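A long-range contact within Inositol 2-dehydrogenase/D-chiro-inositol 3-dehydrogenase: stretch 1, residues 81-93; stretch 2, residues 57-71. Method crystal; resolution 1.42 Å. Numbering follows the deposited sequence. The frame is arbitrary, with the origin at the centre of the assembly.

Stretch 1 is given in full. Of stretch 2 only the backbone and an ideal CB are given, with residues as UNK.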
# COMPACT_ATOMS: atom_id res chain seq x y z
N ALA A 81 34.92 13.30 28.86
CA ALA A 81 35.81 13.21 29.98
C ALA A 81 35.54 11.95 30.73
O ALA A 81 36.43 11.30 31.20
CB ALA A 81 35.61 14.37 30.89
N THR A 82 34.27 11.62 30.81
CA THR A 82 33.86 10.43 31.51
C THR A 82 34.35 9.19 30.78
O THR A 82 34.82 8.27 31.40
CB THR A 82 32.38 10.42 31.68
OG1 THR A 82 32.00 11.48 32.54
CG2 THR A 82 31.88 9.08 32.27
N VAL A 83 34.26 9.19 29.47
CA VAL A 83 34.73 8.10 28.67
C VAL A 83 36.23 7.95 28.81
O VAL A 83 36.74 6.86 28.88
CB VAL A 83 34.31 8.24 27.19
CG1 VAL A 83 34.95 7.27 26.37
CG2 VAL A 83 32.79 8.07 27.06
N LEU A 84 36.93 9.06 28.87
CA LEU A 84 38.36 9.01 29.07
C LEU A 84 38.70 8.50 30.46
O LEU A 84 39.63 7.80 30.60
CB LEU A 84 39.02 10.36 28.83
CG LEU A 84 38.90 10.98 27.47
CD1 LEU A 84 39.21 12.42 27.56
CD2 LEU A 84 39.80 10.33 26.53
N LYS A 85 37.91 8.80 31.44
CA LYS A 85 38.15 8.19 32.73
C LYS A 85 37.89 6.71 32.79
O LYS A 85 38.56 5.98 33.45
CB LYS A 85 37.29 8.83 33.77
CG LYS A 85 37.79 10.14 34.27
CD LYS A 85 36.66 10.85 34.82
CE LYS A 85 37.09 11.90 35.72
NZ LYS A 85 36.68 13.08 35.01
N ALA A 86 36.91 6.25 32.05
CA ALA A 86 36.56 4.84 32.07
C ALA A 86 37.59 4.04 31.30
O ALA A 86 37.80 2.88 31.56
CB ALA A 86 35.16 4.65 31.49
N LEU A 87 38.27 4.69 30.37
CA LEU A 87 39.32 4.04 29.63
C LEU A 87 40.61 3.79 30.43
O LEU A 87 41.47 3.12 29.96
CB LEU A 87 39.64 4.81 28.38
CG LEU A 87 38.59 4.76 27.29
CD1 LEU A 87 38.79 5.86 26.32
CD2 LEU A 87 38.70 3.44 26.60
N ASP A 88 40.70 4.39 31.60
CA ASP A 88 41.75 4.06 32.55
C ASP A 88 41.41 2.80 33.34
O ASP A 88 42.24 2.31 34.05
CB ASP A 88 41.94 5.19 33.54
CG ASP A 88 42.58 6.41 32.93
OD1 ASP A 88 43.33 6.30 31.95
OD2 ASP A 88 42.31 7.46 33.46
N THR A 89 40.17 2.32 33.25
CA THR A 89 39.79 1.02 33.77
C THR A 89 39.72 0.00 32.66
O THR A 89 40.03 0.29 31.54
CB THR A 89 38.44 1.04 34.38
OG1 THR A 89 37.46 1.14 33.34
CG2 THR A 89 38.28 2.18 35.29
N ASP A 90 39.32 -1.20 33.01
CA ASP A 90 39.20 -2.28 32.07
C ASP A 90 37.73 -2.50 31.67
O ASP A 90 37.40 -3.44 31.01
CB ASP A 90 39.81 -3.58 32.64
CG ASP A 90 41.26 -3.77 32.21
OD1 ASP A 90 41.65 -3.16 31.22
OD2 ASP A 90 42.01 -4.53 32.82
N LYS A 91 36.87 -1.64 32.13
CA LYS A 91 35.46 -1.81 31.92
C LYS A 91 35.00 -1.61 30.48
O LYS A 91 35.58 -0.91 29.72
CB LYS A 91 34.67 -0.90 32.85
CG LYS A 91 34.87 -1.18 34.32
CD LYS A 91 34.28 -0.12 35.15
CE LYS A 91 34.29 -0.39 36.64
NZ LYS A 91 35.49 -1.01 37.10
N PHE A 92 33.95 -2.32 30.14
CA PHE A 92 33.25 -2.06 28.91
C PHE A 92 32.44 -0.76 29.06
O PHE A 92 31.99 -0.42 30.11
CB PHE A 92 32.34 -3.25 28.60
CG PHE A 92 33.09 -4.49 28.18
CD1 PHE A 92 33.42 -4.70 26.88
CD2 PHE A 92 33.44 -5.44 29.10
CE1 PHE A 92 34.07 -5.85 26.50
CE2 PHE A 92 34.06 -6.54 28.72
CZ PHE A 92 34.40 -6.75 27.43
N ILE A 93 32.26 -0.07 27.95
CA ILE A 93 31.67 1.25 27.94
C ILE A 93 30.61 1.37 26.82
O ILE A 93 30.91 1.21 25.66
CB ILE A 93 32.74 2.30 27.68
CG1 ILE A 93 33.83 2.24 28.75
CG2 ILE A 93 32.13 3.67 27.62
CD1 ILE A 93 35.11 2.83 28.26
N UNK A 57 30.23 10.55 42.37
CA UNK A 57 30.69 10.95 41.07
C UNK A 57 31.08 9.80 40.15
O UNK A 57 31.02 8.66 40.54
CB UNK A 57 31.88 11.89 41.24
N UNK A 58 31.50 10.14 38.95
CA UNK A 58 31.88 9.13 37.99
C UNK A 58 33.19 8.49 38.39
O UNK A 58 33.37 7.31 38.21
CB UNK A 58 31.98 9.73 36.59
N UNK A 59 34.10 9.26 38.96
CA UNK A 59 35.42 8.72 39.29
C UNK A 59 35.31 7.60 40.32
O UNK A 59 35.91 6.56 40.20
CB UNK A 59 36.33 9.83 39.81
N UNK A 60 34.49 7.81 41.32
CA UNK A 60 34.35 6.82 42.34
C UNK A 60 33.58 5.59 41.87
O UNK A 60 33.72 4.52 42.42
CB UNK A 60 33.66 7.44 43.56
N UNK A 61 32.72 5.76 40.88
CA UNK A 61 31.92 4.64 40.41
C UNK A 61 32.84 3.73 39.67
O UNK A 61 32.80 2.54 39.82
CB UNK A 61 30.75 5.09 39.53
N UNK A 62 33.70 4.35 38.90
CA UNK A 62 34.60 3.65 38.03
C UNK A 62 35.69 2.89 38.74
O UNK A 62 36.38 2.12 38.14
CB UNK A 62 35.23 4.64 37.05
N UNK A 63 35.84 3.12 40.03
CA UNK A 63 36.82 2.39 40.80
C UNK A 63 36.20 1.17 41.44
O UNK A 63 36.86 0.44 42.14
CB UNK A 63 37.45 3.29 41.87
N UNK A 64 34.91 0.96 41.23
CA UNK A 64 34.27 -0.18 41.81
C UNK A 64 34.67 -1.37 40.95
O UNK A 64 34.41 -1.39 39.77
CB UNK A 64 32.75 -0.00 41.89
N UNK A 65 35.37 -2.34 41.55
CA UNK A 65 35.95 -3.41 40.75
C UNK A 65 34.92 -4.46 40.40
O UNK A 65 35.23 -5.32 39.61
CB UNK A 65 37.12 -4.06 41.49
N UNK A 66 33.74 -4.39 40.98
CA UNK A 66 32.72 -5.35 40.65
C UNK A 66 31.82 -4.95 39.47
O UNK A 66 31.01 -5.71 39.05
CB UNK A 66 31.86 -5.59 41.89
N UNK A 67 32.03 -3.78 38.92
CA UNK A 67 31.22 -3.33 37.81
C UNK A 67 31.88 -3.77 36.52
O UNK A 67 33.02 -3.50 36.30
CB UNK A 67 31.03 -1.81 37.84
N UNK A 68 31.13 -4.45 35.67
CA UNK A 68 31.63 -4.99 34.45
C UNK A 68 31.59 -3.95 33.32
O UNK A 68 32.42 -3.90 32.48
CB UNK A 68 30.83 -6.24 34.07
N UNK A 69 30.54 -3.15 33.34
CA UNK A 69 30.28 -2.20 32.29
C UNK A 69 29.61 -0.94 32.82
O UNK A 69 28.90 -0.97 33.76
CB UNK A 69 29.41 -2.84 31.21
N UNK A 70 29.90 0.14 32.14
CA UNK A 70 29.28 1.41 32.43
C UNK A 70 28.46 1.95 31.25
O UNK A 70 28.85 1.82 30.14
CB UNK A 70 30.36 2.42 32.83
N UNK A 71 27.33 2.53 31.57
CA UNK A 71 26.53 3.27 30.62
C UNK A 71 26.68 4.75 30.88
O UNK A 71 26.46 5.18 31.96
CB UNK A 71 25.06 2.85 30.69

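Position 57 has nothing of stretch 1 within 5.5 Å of its ideal CB, and its extended backbone (phi/psi -153/180) precedes a helical turn, a site suited to Asp, Asn, Ser or Thr as an N-cap. It is Asp57, whose OD1 accepts from the backbone N of position 60 at 3.0 Å.

At 58 the CB points toward stretch 1, 4.4 Å from Thr82 CG2 and 5.1 Å from Lys85 CD. A hydroxyl and an amine lie nearby, so a short acceptor such as Asp or Asn fits. Asp58 OD2 accepts from Thr82 OG1 at 2.8 Å. Lys85 NZ stays 4.1 Å from Asp58 OD2, beyond a salt bridge; water 1 links them, donating to Asp58 OD2 (2.8 Å) and accepting from Lys85 NZ (2.5 Å).

At 59 the CB points sideways, 4.7 Å from Lys85 CE, and many small or polar residues would do. Thr59 brings OG1 to 3.2 Å from Lys85 CE. Positions 60 and 61 meet nothing at CB and are little constrained by stretch 1; they are Ser60 and Leu61.

Position 62 has a sideways CB, 4.3 Å from Thr89 CG2, with the Ala86 methyl and the Lys91 chain bordering the space beyond. Leu, Ile or Met could fill it. Leu62 (m, t) places CD2 3.7 Å from Ala86 CB and 4.1 Å from Lys91 CD, while CD1 lies 3.8 Å from Lys85 CB.

Position 63 points away and tolerates polar residues: Gln63. At 64 the backbone does the visible work, its O accepting from Lys91 NZ at 2.9 Å. The CB is sideways, leaving the side chain open; in Asp64, OD1 accepts from the backbone N of position 66 (2.8 Å). Positions 65 and 66 point away within a type I turn; phi -80 permits proline at the first, and they are Pro65 and Asp66.

At 67 the CB sits 3.8 Å from Lys91 CE, favouring an aliphatic group against the methylenes; Ile67 supplies it. Position 68 points away, with nothing of stretch 1 within 5.5 Å of its ideal CB, so a polar side chain is acceptable; the backbone O of 68 separately accepts from Phe92 N (3.2 Å). The residue is Asp68.

Positions 69 and 70 pair in parallel with Phe92 and Ile93. The CB at 69 is 3.7 Å from Phe92 O, on the face bearing Phe92, and a small residue suits it: Ala69, CB 4.0 Å from Phe92 CB. At 70, N donates to Phe92 O (3.0 Å, 167°), and CB joins the Ile93 face, where beta-branched residues suit phi/psi -118/140. Val70 CG2 lies 4.1 Å from Ile93 CG1 and 4.3 Å from Ala86 CB. Position 71, pointing away, is Phe71.

Stretch 2, residues 57-71: DDTSLLQDPDIDAVF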
# COMPACT_ATOMS: atom_id res chain seq x y z
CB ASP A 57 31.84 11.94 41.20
CG ASP A 57 33.11 11.31 41.69
OD1 ASP A 57 33.07 10.27 42.34
OD2 ASP A 57 34.16 11.88 41.39
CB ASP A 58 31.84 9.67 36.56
CG ASP A 58 32.78 10.78 36.33
OD1 ASP A 58 33.29 11.32 37.31
OD2 ASP A 58 33.03 11.12 35.17
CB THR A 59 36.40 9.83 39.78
OG1 THR A 59 36.73 10.71 38.72
CG2 THR A 59 37.67 9.20 40.22
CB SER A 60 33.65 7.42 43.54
OG SER A 60 32.47 8.06 43.19
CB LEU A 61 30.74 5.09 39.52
CG LEU A 61 29.80 4.02 38.93
CD1 LEU A 61 28.41 4.55 38.82
CD2 LEU A 61 30.25 3.58 37.60
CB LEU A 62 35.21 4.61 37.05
CG LEU A 62 34.28 5.11 35.94
CD1 LEU A 62 34.93 6.24 35.19
CD2 LEU A 62 33.93 4.01 34.97
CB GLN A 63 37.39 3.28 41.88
CG GLN A 63 38.46 4.20 41.38
CD GLN A 63 38.77 5.35 42.34
OE1 GLN A 63 38.09 5.56 43.34
NE2 GLN A 63 39.80 6.12 42.01
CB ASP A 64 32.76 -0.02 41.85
CG ASP A 64 32.07 -1.18 42.46
OD1 ASP A 64 32.64 -2.26 42.50
OD2 ASP A 64 30.95 -1.02 42.90
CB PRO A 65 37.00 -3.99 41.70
CG PRO A 65 36.45 -3.78 42.98
CD PRO A 65 35.74 -2.50 42.97
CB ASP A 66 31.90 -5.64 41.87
CG ASP A 66 32.65 -6.50 42.88
OD1 ASP A 66 33.59 -7.23 42.50
OD2 ASP A 66 32.30 -6.41 44.06
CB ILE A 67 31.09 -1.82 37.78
CG1 ILE A 67 30.41 -1.29 39.01
CG2 ILE A 67 30.25 -1.43 36.66
CD1 ILE A 67 30.28 0.14 39.03
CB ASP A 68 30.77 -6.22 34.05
CG ASP A 68 30.91 -7.39 35.01
OD1 ASP A 68 32.03 -7.81 35.21
OD2 ASP A 68 29.93 -7.89 35.51
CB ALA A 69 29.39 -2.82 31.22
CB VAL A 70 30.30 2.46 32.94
CG1 VAL A 70 30.93 1.97 34.21
CG2 VAL A 70 31.34 2.74 31.94
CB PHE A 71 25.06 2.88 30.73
CG PHE A 71 24.70 1.62 30.00
CD1 PHE A 71 25.29 0.45 30.31
CD2 PHE A 71 23.78 1.64 29.01
CE1 PHE A 71 24.95 -0.68 29.65
CE2 PHE A 71 23.49 0.52 28.35
CZ PHE A 71 24.05 -0.63 28.68
O HOH W 1 34.36 13.37 34.25
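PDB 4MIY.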